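Local coordinates for protein amidase (Bacillus anthracis, PDB 5EWQ) that probably hydrolyses carboxylic acid amides to the acid and ammonia, as a member of the amidase signature family, at residues G116-V121 against G159-G164; D123-A128 against A149-Q154; M131-G136 against L163-M168; S237-R242 against R268-A273. All coordinates share one frame; numbering follows the deposited sequence.

Contact 1 of 4, residues G116-V121 against G159-G164; sequences GIPVVV and GAFVLG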
loop_
_atom_site.group_PDB
_atom_site.type_symbol
_atom_site.label_atom_id
_atom_site.label_comp_id
_atom_site.label_asym_id
_atom_site.label_seq_id
_atom_site.Cartn_x
_atom_site.Cartn_y
_atom_site.Cartn_z
ATOM N N GLY A 116 -5.466 18.274 7.182
ATOM C CA GLY A 116 -4.274 18.947 6.699
ATOM C C GLY A 116 -3.140 18.001 6.352
ATOM O O GLY A 116 -2.110 18.424 5.827
ATOM N N ILE A 117 -3.328 16.720 6.647
ATOM C CA ILE A 117 -2.303 15.717 6.384
ATOM C C ILE A 117 -2.271 15.316 4.913
ATOM O O ILE A 117 -3.271 14.840 4.374
ATOM C CB ILE A 117 -2.517 14.454 7.240
ATOM C CG1 ILE A 117 -2.485 14.806 8.728
ATOM C CG2 ILE A 117 -1.462 13.406 6.916
ATOM C CD1 ILE A 117 -1.177 15.413 9.185
ATOM N N PRO A 118 -1.117 15.511 4.259
ATOM C CA PRO A 118 -0.930 15.083 2.869
ATOM C C PRO A 118 -0.884 13.563 2.748
ATOM O O PRO A 118 -0.209 12.902 3.537
ATOM C CB PRO A 118 0.415 15.709 2.488
ATOM C CG PRO A 118 1.136 15.865 3.781
ATOM C CD PRO A 118 0.080 16.179 4.801
ATOM N N VAL A 119 -1.604 13.017 1.773
ATOM C CA VAL A 119 -1.635 11.574 1.557
ATOM C C VAL A 119 -1.266 11.237 0.116
ATOM O O VAL A 119 -1.721 11.896 -0.819
ATOM C CB VAL A 119 -3.025 10.981 1.878
ATOM C CG1 VAL A 119 -3.002 9.465 1.757
ATOM C CG2 VAL A 119 -3.472 11.392 3.271
ATOM N N VAL A 120 -0.433 10.216 -0.062
ATOM C CA VAL A 120 -0.056 9.764 -1.395
ATOM C C VAL A 120 -0.758 8.456 -1.737
ATOM O O VAL A 120 -0.529 7.431 -1.095
ATOM C CB VAL A 120 1.468 9.572 -1.524
ATOM C CG1 VAL A 120 1.809 8.889 -2.838
ATOM C CG2 VAL A 120 2.183 10.908 -1.415
ATOM N N VAL A 121 -1.616 8.495 -2.750
ATOM C CA VAL A 121 -2.344 7.304 -3.173
ATOM C C VAL A 121 -1.625 6.603 -4.321
ATOM O O VAL A 121 -0.837 7.216 -5.039
ATOM C CB VAL A 121 -3.784 7.645 -3.602
ATOM C CG1 VAL A 121 -4.548 8.255 -2.435
ATOM C CG2 VAL A 121 -3.777 8.591 -4.793
ATOM N N GLY A 159 -10.440 16.391 6.113
ATOM C CA GLY A 159 -9.410 17.411 6.024
ATOM C C GLY A 159 -8.171 17.010 5.249
ATOM O O GLY A 159 -7.380 17.866 4.851
ATOM N N ALA A 160 -7.994 15.710 5.032
ATOM C CA ALA A 160 -6.829 15.210 4.311
ATOM C C ALA A 160 -6.899 15.578 2.833
ATOM O O ALA A 160 -7.982 15.798 2.289
ATOM C CB ALA A 160 -6.706 13.703 4.477
ATOM N N PHE A 161 -5.739 15.649 2.188
ATOM C CA PHE A 161 -5.674 15.948 0.763
ATOM C C PHE A 161 -4.601 15.104 0.088
ATOM O O PHE A 161 -3.626 14.699 0.723
ATOM C CB PHE A 161 -5.404 17.438 0.531
ATOM C CG PHE A 161 -4.005 17.866 0.878
ATOM C CD1 PHE A 161 -3.654 18.139 2.189
ATOM C CD2 PHE A 161 -3.043 18.007 -0.111
ATOM C CE1 PHE A 161 -2.368 18.537 2.510
ATOM C CE2 PHE A 161 -1.757 18.403 0.203
ATOM C CZ PHE A 161 -1.419 18.669 1.516
ATOM N N VAL A 162 -4.782 14.841 -1.202
ATOM C CA VAL A 162 -3.834 14.026 -1.948
ATOM C C VAL A 162 -2.608 14.835 -2.365
ATOM O O VAL A 162 -2.698 15.735 -3.200
ATOM C CB VAL A 162 -4.480 13.408 -3.199
ATOM C CG1 VAL A 162 -3.484 12.511 -3.917
ATOM C CG2 VAL A 162 -5.728 12.628 -2.820
ATOM N N LEU A 163 -1.464 14.507 -1.772
ATOM C CA LEU A 163 -0.210 15.177 -2.093
ATOM C C LEU A 163 0.266 14.807 -3.493
ATOM O O LEU A 163 0.736 15.660 -4.247
ATOM C CB LEU A 163 0.864 14.824 -1.063
ATOM C CG LEU A 163 2.274 15.349 -1.339
ATOM C CD1 LEU A 163 2.293 16.870 -1.344
ATOM C CD2 LEU A 163 3.262 14.797 -0.324
ATOM N N GLY A 164 0.138 13.528 -3.831
ATOM C CA GLY A 164 0.551 13.035 -5.132
ATOM C C GLY A 164 0.258 11.556 -5.297
ATOM O O GLY A 164 -0.501 10.976 -4.521
#
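Pro118 and Phe161, like Val119 and Val162, face each other on parallel strands whose short segments are inclined at 62° yet remain hydrogen-bonded. Val119 lies at the centre of the pairing: its N donates to Phe161 O at 2.8 Å, and its O takes the N-H of Leu163 at 2.8 Å. Val121 N then bonds to Gly164 O, one residue beyond regular pairing, where Leu163 interrupts the extended backbone. Ahead of the strands, Gly116 N bonds to Gly159 O at 3.0 Å. The strands belong to the beta-alpha-beta unit of strand 118-122, helix 150-155 and strand 161-166; on the helix side, Leu155 touches Val119 and Val152 touches Val162. On the other side the Phe161 ring, with CG between the backbone N and carbonyl carbon (chi1 72°), is turned back over Pro118. Pro118 CA sits over one ring face, 4.0 Å from its centroid, while Pro118 CB is 3.6 Å from Phe161 CZ. Gly116 O lies near the ring plane, at the CE1 edge. Leu163 CB approaches the same Pro118 CB to 3.7 Å, and helix 64-79 touches all three side chains. The Val121 and Val162 side chains cross at about a right angle, with Val121 CG2 4.0 Å from Val162 CG1.

Contact 2 of 4, residues D123-A128 against A149-Q154; sequences DNVQTA and ATIVKQ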
loop_
_atom_site.group_PDB
_atom_site.type_symbol
_atom_site.label_atom_id
_atom_site.label_comp_id
_atom_site.label_asym_id
_atom_site.label_seq_id
_atom_site.Cartn_x
_atom_site.Cartn_y
_atom_site.Cartn_z
ATOM N N ASP A 123 -0.861 4.793 -7.920
ATOM C CA ASP A 123 -1.072 5.345 -9.257
ATOM C C ASP A 123 -2.330 4.792 -9.937
ATOM O O ASP A 123 -2.735 5.276 -10.994
ATOM C CB ASP A 123 0.157 5.078 -10.132
ATOM C CG ASP A 123 0.112 5.828 -11.454
ATOM O OD1 ASP A 123 0.395 7.045 -11.461
ATOM O OD2 ASP A 123 -0.203 5.199 -12.486
ATOM N N ASN A 124 -2.948 3.787 -9.327
ATOM C CA ASN A 124 -4.171 3.208 -9.871
ATOM C C ASN A 124 -5.422 3.721 -9.160
ATOM O O ASN A 124 -6.495 3.131 -9.279
ATOM C CB ASN A 124 -4.115 1.680 -9.798
ATOM C CG ASN A 124 -4.015 1.164 -8.375
ATOM O OD1 ASN A 124 -3.781 1.926 -7.438
ATOM N ND2 ASN A 124 -4.179 -0.144 -8.208
ATOM N N VAL A 125 -5.278 4.819 -8.426
ATOM C CA VAL A 125 -6.395 5.409 -7.692
ATOM C C VAL A 125 -6.834 6.725 -8.332
ATOM O O VAL A 125 -6.013 7.609 -8.576
ATOM C CB VAL A 125 -6.028 5.651 -6.217
ATOM C CG1 VAL A 125 -7.218 6.216 -5.458
ATOM C CG2 VAL A 125 -5.549 4.359 -5.574
ATOM N N GLN A 126 -8.132 6.851 -8.591
ATOM C CA GLN A 126 -8.663 7.987 -9.343
ATOM C C GLN A 126 -8.701 9.293 -8.556
ATOM O O GLN A 126 -9.086 9.321 -7.388
ATOM C CB GLN A 126 -10.070 7.671 -9.856
ATOM C CG GLN A 126 -10.118 6.620 -10.951
ATOM C CD GLN A 126 -11.533 6.315 -11.402
ATOM O OE1 GLN A 126 -11.767 5.374 -12.158
ATOM N NE2 GLN A 126 -12.487 7.114 -10.940
ATOM N N THR A 127 -8.288 10.371 -9.216
ATOM C CA THR A 127 -8.458 11.724 -8.699
ATOM C C THR A 127 -9.063 12.595 -9.796
ATOM O O THR A 127 -8.821 12.364 -10.982
ATOM C CB THR A 127 -7.130 12.337 -8.214
ATOM O OG1 THR A 127 -6.176 12.325 -9.283
ATOM C CG2 THR A 127 -6.578 11.555 -7.031
ATOM N N ALA A 128 -9.848 13.594 -9.406
ATOM C CA ALA A 128 -10.596 14.392 -10.373
ATOM C C ALA A 128 -9.845 15.639 -10.834
ATOM O O ALA A 128 -9.331 16.405 -10.018
ATOM C CB ALA A 128 -11.945 14.787 -9.791
ATOM N N ALA A 149 -11.818 8.634 -6.430
ATOM C CA ALA A 149 -12.132 7.361 -5.803
ATOM C C ALA A 149 -12.847 7.653 -4.490
ATOM O O ALA A 149 -12.609 8.691 -3.872
ATOM C CB ALA A 149 -10.876 6.541 -5.571
ATOM N N THR A 150 -13.725 6.749 -4.070
ATOM C CA THR A 150 -14.516 6.965 -2.863
ATOM C C THR A 150 -13.628 7.142 -1.636
ATOM O O THR A 150 -13.950 7.916 -0.737
ATOM C CB THR A 150 -15.496 5.807 -2.615
ATOM O OG1 THR A 150 -14.774 4.571 -2.548
ATOM C CG2 THR A 150 -16.514 5.733 -3.740
ATOM N N ILE A 151 -12.504 6.434 -1.611
ATOM C CA ILE A 151 -11.559 6.551 -0.507
ATOM C C ILE A 151 -10.884 7.920 -0.517
ATOM O O ILE A 151 -10.510 8.443 0.531
ATOM C CB ILE A 151 -10.488 5.443 -0.554
ATOM C CG1 ILE A 151 -9.733 5.473 -1.884
ATOM C CG2 ILE A 151 -11.128 4.082 -0.346
ATOM C CD1 ILE A 151 -8.646 4.426 -1.994
ATOM N N VAL A 152 -10.739 8.502 -1.704
ATOM C CA VAL A 152 -10.172 9.838 -1.841
ATOM C C VAL A 152 -11.212 10.883 -1.453
ATOM O O VAL A 152 -10.900 11.876 -0.791
ATOM C CB VAL A 152 -9.678 10.101 -3.277
ATOM C CG1 VAL A 152 -9.213 11.541 -3.433
ATOM C CG2 VAL A 152 -8.562 9.134 -3.636
ATOM N N LYS A 153 -12.454 10.642 -1.862
ATOM C CA LYS A 153 -13.558 11.536 -1.539
ATOM C C LYS A 153 -13.802 11.571 -0.032
ATOM O O LYS A 153 -14.067 12.630 0.537
ATOM C CB LYS A 153 -14.828 11.103 -2.274
ATOM C CG LYS A 153 -16.019 12.024 -2.061
ATOM C CD LYS A 153 -17.227 11.557 -2.857
ATOM N N GLN A 154 -13.702 10.411 0.609
ATOM C CA GLN A 154 -13.895 10.316 2.051
ATOM C C GLN A 154 -12.699 10.882 2.813
ATOM O O GLN A 154 -12.837 11.339 3.949
ATOM C CB GLN A 154 -14.144 8.864 2.465
ATOM C CG GLN A 154 -15.485 8.306 2.010
ATOM C CD GLN A 154 -15.672 6.851 2.399
ATOM O OE1 GLN A 154 -14.802 6.247 3.026
ATOM N NE2 GLN A 154 -16.814 6.281 2.027
#
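Val125 presents one methyl, CG1, to three side chains of the facing helix start. It lies 3.7 Å from Ala149 CB and 3.7 Å from Val152 CG2, with the tip of Ile151, CD1, more distant at 4.2 Å. CG1 stands anti to the backbone N (chi1 -178°), which carries it out from the loop between the alanine methyl and the valine one helical turn on. Beside this apolar cluster runs the one hydrogen bond of the contact, Ala149 N to Gln126 O at 3.0 Å, with the donor raised out of the carbonyl plane and an N-H...O angle of 158°. Ala149 occupies the N-cap position of helix 150-155, and its own O receives Lys153 N within the first turn. The Gln126 side chain is held elsewhere: OE1 bonds to Tyr374 OH and NE2 to Gln147 O, just ahead of the helix segment. Its backbone also pairs with Gly252, and that of Thr150 with Thr251, tying both sides to one neighbouring loop. The helix entry is thus seated by buried aliphatic contact plus a single main-chain bond, and Ala149 brings no side-chain acceptor to the cap position.

Contact 3 of 4, residues M131-G136 against L163-M168; sequences MPTSAG and LGKANM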
loop_
_atom_site.group_PDB
_atom_site.type_symbol
_atom_site.label_atom_id
_atom_site.label_comp_id
_atom_site.label_asym_id
_atom_site.label_seq_id
_atom_site.Cartn_x
_atom_site.Cartn_y
_atom_site.Cartn_z
HETATM N N MSE A 131 -4.815 14.856 -11.049
HETATM C CA MSE A 131 -3.763 13.871 -11.281
HETATM C C MSE A 131 -4.252 12.664 -12.077
HETATM O O MSE A 131 -5.269 12.058 -11.738
HETATM C CB MSE A 131 -3.172 13.409 -9.951
HETATM C CG MSE A 131 -2.388 14.481 -9.217
HETATM SE SE MSE A 131 -2.353 14.177 -7.294
HETATM C CE MSE A 131 -4.253 14.438 -6.924
ATOM N N PRO A 132 -3.518 12.316 -13.145
ATOM C CA PRO A 132 -3.815 11.163 -14.001
ATOM C C PRO A 132 -3.793 9.832 -13.256
ATOM O O PRO A 132 -2.968 9.632 -12.365
ATOM C CB PRO A 132 -2.697 11.206 -15.047
ATOM C CG PRO A 132 -2.282 12.629 -15.091
ATOM C CD PRO A 132 -2.412 13.125 -13.683
ATOM N N THR A 133 -4.701 8.936 -13.626
ATOM C CA THR A 133 -4.732 7.588 -13.077
ATOM C C THR A 133 -4.327 6.614 -14.172
ATOM O O THR A 133 -5.008 6.499 -15.189
ATOM C CB THR A 133 -6.124 7.223 -12.535
ATOM O OG1 THR A 133 -6.598 8.279 -11.693
ATOM C CG2 THR A 133 -6.066 5.928 -11.742
ATOM N N SER A 134 -3.218 5.914 -13.969
ATOM C CA SER A 134 -2.620 5.151 -15.055
ATOM C C SER A 134 -2.312 3.703 -14.702
ATOM O O SER A 134 -2.030 2.898 -15.588
ATOM C CB SER A 134 -1.336 5.840 -15.515
ATOM O OG SER A 134 -1.546 7.231 -15.692
ATOM N N ALA A 135 -2.356 3.385 -13.411
ATOM C CA ALA A 135 -1.963 2.068 -12.910
ATOM C C ALA A 135 -0.540 1.711 -13.345
ATOM O O ALA A 135 -0.207 0.537 -13.509
ATOM C CB ALA A 135 -2.946 0.999 -13.376
ATOM N N GLY A 136 0.289 2.735 -13.530
ATOM C CA GLY A 136 1.678 2.547 -13.909
ATOM C C GLY A 136 1.907 2.318 -15.392
ATOM O O GLY A 136 3.020 1.992 -15.806
ATOM N N LEU A 163 -1.464 14.507 -1.772
ATOM C CA LEU A 163 -0.210 15.177 -2.093
ATOM C C LEU A 163 0.266 14.807 -3.493
ATOM O O LEU A 163 0.736 15.660 -4.247
ATOM C CB LEU A 163 0.864 14.824 -1.063
ATOM C CG LEU A 163 2.274 15.349 -1.339
ATOM C CD1 LEU A 163 2.293 16.870 -1.344
ATOM C CD2 LEU A 163 3.262 14.797 -0.324
ATOM N N GLY A 164 0.138 13.528 -3.831
ATOM C CA GLY A 164 0.551 13.035 -5.132
ATOM C C GLY A 164 0.258 11.556 -5.297
ATOM O O GLY A 164 -0.501 10.976 -4.521
ATOM N N LYS A 165 0.863 10.940 -6.306
ATOM C CA LYS A 165 0.649 9.520 -6.554
ATOM C C LYS A 165 1.961 8.742 -6.569
ATOM O O LYS A 165 3.003 9.262 -6.966
ATOM C CB LYS A 165 -0.113 9.318 -7.865
ATOM C CG LYS A 165 -1.538 9.842 -7.806
ATOM C CD LYS A 165 -2.318 9.537 -9.071
ATOM C CE LYS A 165 -3.763 9.988 -8.927
ATOM N NZ LYS A 165 -4.563 9.750 -10.159
ATOM N N ALA A 166 1.895 7.489 -6.129
ATOM C CA ALA A 166 3.088 6.673 -5.942
ATOM C C ALA A 166 3.320 5.704 -7.093
ATOM O O ALA A 166 2.375 5.251 -7.741
ATOM C CB ALA A 166 2.996 5.913 -4.636
ATOM N N ASN A 167 4.588 5.384 -7.335
ATOM C CA ASN A 167 4.954 4.432 -8.374
ATOM C C ASN A 167 4.520 3.025 -7.985
ATOM O O ASN A 167 4.267 2.748 -6.812
ATOM C CB ASN A 167 6.461 4.481 -8.640
ATOM C CG ASN A 167 6.832 3.923 -10.001
ATOM O OD1 ASN A 167 5.962 3.618 -10.815
ATOM N ND2 ASN A 167 8.128 3.798 -10.256
HETATM N N MSE A 168 4.432 2.139 -8.969
HETATM C CA MSE A 168 3.923 0.796 -8.730
HETATM C C MSE A 168 4.347 -0.177 -9.819
HETATM O O MSE A 168 4.708 0.229 -10.922
HETATM C CB MSE A 168 2.398 0.824 -8.639
HETATM C CG MSE A 168 1.733 1.455 -9.853
HETATM SE SE MSE A 168 -0.215 1.388 -9.804
HETATM C CE MSE A 168 -0.471 -0.516 -10.109
#
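Met131, a selenomethionine, turns its CB toward Lys165 CE, 3.6 Å away, while its chain bends at the last torsion and sets SE 3.8 Å from Gly164 CA. Its carbonyl is the first of two consecutive ones that grip the lysine amino group: Lys165 NZ lies 2.9 Å from Met131 O and 2.7 Å from Pro132 O, out of the plane of both carbonyls. The lysine reaches them because its side chain is extended beyond CG, with CG anti to the carbonyl carbon (chi1 -67°), so that its aliphatic part runs past Met131 CB. Pro132 contributes mainly through its carbonyl, whose O also lies 3.4 Å from Lys165 CD. Thr133 crosses the lysine side chain at about a right angle, with OG1 2.9 Å from NZ; the hydroxyl is hydrogen-bonded to Val125 O. Val125 O and Thr127 OG1 are further acceptors around NZ, whose hydrogens must be shared among more acceptors than it has N-H groups. At Ala135 and Gly136 the chain takes positive phi angles, and Met168 closes against the bend: its SE is 3.6 Å from Ala135 CA, and CE is 3.6 Å from Ala135 O. Gly136 N is bonded to the carboxylate of Asp123. The loop lies beside the C-terminal end of strand 161-166, a strand set between 88-91 and 118-122; Glu90 of the former touches Met131, Pro132 and Lys165, Val121 of the latter also touches Lys165, and helix 64-79 meets Leu163, earlier in the strand.

Contact 4 of 4, residues S237-R242 against R268-A273; sequences SVVGLR and RTVKDA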
loop_
_atom_site.group_PDB
_atom_site.type_symbol
_atom_site.label_atom_id
_atom_site.label_comp_id
_atom_site.label_asym_id
_atom_site.label_seq_id
_atom_site.Cartn_x
_atom_site.Cartn_y
_atom_site.Cartn_z
ATOM N N SER A 237 10.525 -1.889 5.196
ATOM C CA SER A 237 10.444 -1.609 6.629
ATOM C C SER A 237 9.393 -0.561 6.996
ATOM O O SER A 237 9.696 0.413 7.684
ATOM C CB SER A 237 11.814 -1.165 7.151
ATOM O OG SER A 237 11.813 -1.046 8.562
ATOM N N VAL A 238 8.163 -0.761 6.535
ATOM C CA VAL A 238 7.054 0.113 6.909
ATOM C C VAL A 238 5.811 -0.709 7.232
ATOM O O VAL A 238 5.771 -1.914 6.982
ATOM C CB VAL A 238 6.714 1.131 5.796
ATOM C CG1 VAL A 238 7.820 2.165 5.655
ATOM C CG2 VAL A 238 6.462 0.423 4.479
ATOM N N VAL A 239 4.799 -0.051 7.788
ATOM C CA VAL A 239 3.560 -0.721 8.166
ATOM C C VAL A 239 2.564 -0.731 7.011
ATOM O O VAL A 239 2.337 0.292 6.368
ATOM C CB VAL A 239 2.913 -0.049 9.396
ATOM C CG1 VAL A 239 1.597 -0.728 9.749
ATOM C CG2 VAL A 239 3.867 -0.077 10.579
ATOM N N GLY A 240 1.977 -1.895 6.751
ATOM C CA GLY A 240 0.985 -2.035 5.700
ATOM C C GLY A 240 -0.169 -2.925 6.117
ATOM O O GLY A 240 0.037 -3.996 6.689
ATOM N N LEU A 241 -1.390 -2.484 5.831
ATOM C CA LEU A 241 -2.580 -3.239 6.211
ATOM C C LEU A 241 -3.452 -3.602 5.015
ATOM O O LEU A 241 -3.788 -2.746 4.200
ATOM C CB LEU A 241 -3.419 -2.449 7.218
ATOM C CG LEU A 241 -4.794 -3.051 7.530
ATOM C CD1 LEU A 241 -4.700 -4.114 8.617
ATOM C CD2 LEU A 241 -5.803 -1.978 7.907
ATOM N N ARG A 242 -3.809 -4.879 4.914
ATOM C CA ARG A 242 -4.845 -5.308 3.983
ATOM C C ARG A 242 -6.148 -5.489 4.748
ATOM O O ARG A 242 -6.240 -6.353 5.615
ATOM C CB ARG A 242 -4.462 -6.611 3.279
ATOM C CG ARG A 242 -5.602 -7.212 2.465
ATOM C CD ARG A 242 -5.298 -8.633 2.017
ATOM N NE ARG A 242 -6.453 -9.261 1.382
ATOM C CZ ARG A 242 -6.676 -9.265 0.072
ATOM N NH1 ARG A 242 -5.818 -8.681 -0.750
ATOM N NH2 ARG A 242 -7.755 -9.858 -0.418
ATOM N N ARG A 268 4.661 4.437 8.505
ATOM C CA ARG A 268 5.822 3.970 9.253
ATOM C C ARG A 268 5.379 3.362 10.576
ATOM O O ARG A 268 6.027 2.462 11.110
ATOM C CB ARG A 268 6.803 5.114 9.514
ATOM C CG ARG A 268 6.814 6.190 8.450
ATOM C CD ARG A 268 7.761 7.318 8.830
ATOM N NE ARG A 268 7.659 8.448 7.914
ATOM C CZ ARG A 268 6.824 9.470 8.078
ATOM N NH1 ARG A 268 6.797 10.457 7.194
ATOM N NH2 ARG A 268 6.017 9.503 9.130
ATOM N N THR A 269 4.265 3.867 11.095
ATOM C CA THR A 269 3.773 3.471 12.406
ATOM C C THR A 269 2.390 2.833 12.308
ATOM O O THR A 269 1.561 3.256 11.503
ATOM C CB THR A 269 3.716 4.680 13.359
ATOM O OG1 THR A 269 4.947 5.408 13.279
ATOM C CG2 THR A 269 3.482 4.234 14.795
ATOM N N VAL A 270 2.155 1.811 13.127
ATOM C CA VAL A 270 0.860 1.142 13.194
ATOM C C VAL A 270 -0.232 2.131 13.598
ATOM O O VAL A 270 -1.367 2.053 13.125
ATOM C CB VAL A 270 0.891 -0.034 14.191
ATOM C CG1 VAL A 270 -0.439 -0.771 14.200
ATOM C CG2 VAL A 270 2.022 -0.988 13.845
ATOM N N LYS A 271 0.133 3.063 14.472
ATOM C CA LYS A 271 -0.765 4.126 14.909
ATOM C C LYS A 271 -1.236 4.976 13.733
ATOM O O LYS A 271 -2.435 5.165 13.530
ATOM C CB LYS A 271 -0.067 5.011 15.945
ATOM C CG LYS A 271 -0.893 6.186 16.447
ATOM C CD LYS A 271 -1.830 5.770 17.566
ATOM C CE LYS A 271 -2.197 6.958 18.445
ATOM N NZ LYS A 271 -2.955 6.543 19.658
ATOM N N ASP A 272 -0.279 5.483 12.963
ATOM C CA ASP A 272 -0.573 6.340 11.820
ATOM C C ASP A 272 -1.358 5.597 10.741
ATOM O O ASP A 272 -2.169 6.192 10.031
ATOM C CB ASP A 272 0.724 6.904 11.236
ATOM C CG ASP A 272 1.476 7.777 12.222
ATOM O OD1 ASP A 272 0.820 8.409 13.076
ATOM O OD2 ASP A 272 2.722 7.831 12.145
ATOM N N ALA A 273 -1.114 4.295 10.624
ATOM C CA ALA A 273 -1.826 3.466 9.658
ATOM C C ALA A 273 -3.305 3.371 10.015
ATOM O O ALA A 273 -4.171 3.446 9.144
ATOM C CB ALA A 273 -1.204 2.081 9.586
#
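Val239 is rotated with CG1 anti to the backbone N (chi1 178°) and CG2 anti to the carbonyl carbon, which splits its two methyls between Ala273 and the chain just ahead of Val270. This is a strand-to-helix packing of the mixed amidase sheet: strand 239-242 pairs antiparallel with strand 263-267, and the latter runs directly into helix 270-280, which comes to rest over the strand before it. No hydrogen bond joins the two segments. CG2 lies 3.4 Å from Arg268 O and 3.6 Å from Val270 N, so it nestles against the main chain that enters the helix. Val270 likewise has CG1 anti to its N, leaving CG2 to meet Val239 CG2 at 3.9 Å. Val238 makes a looser approach with CG1 near Arg268 CA, and Ala209, Val212 and Ala213 of helix 206-213 also touch Val238. The guanidinium of Arg268 takes no part and forms a salt bridge with Asp215. Phe495 of helix 491-503 touches Val270 and Ala273, and Glu502 of the same helix accepts the N-H of Val270, where the Thr269 side chain makes no capping bond. One turn into the helix, Ala273 CB faces Val239 CG1 at 4.0 Å.

How the contacts relate
Contacts 1, 2 and 3 form one continuous region around the beta-alpha-beta unit, with contact 2 nested in the loop that contact 1 closes. Val162 CG2 of contact 1 meets Val152 CG1 of contact 2 at 3.7 Å, joining sheet to helix. Contacts 1 and 3 share Leu163 and Gly164, and Val121 O probably accepts Ala166 N at 3.0 Å, carrying the strand pairing onward. Contacts 2 and 3 alternate along the chain and meet where Asp123 O probably accepts Ser134 N, 3.1 Å away. Contact 4 stands apart on the sheet that contacts 1 and 3 also reach, its nearest atoms about 8, 11 and 9 Å from contacts 1, 2 and 3.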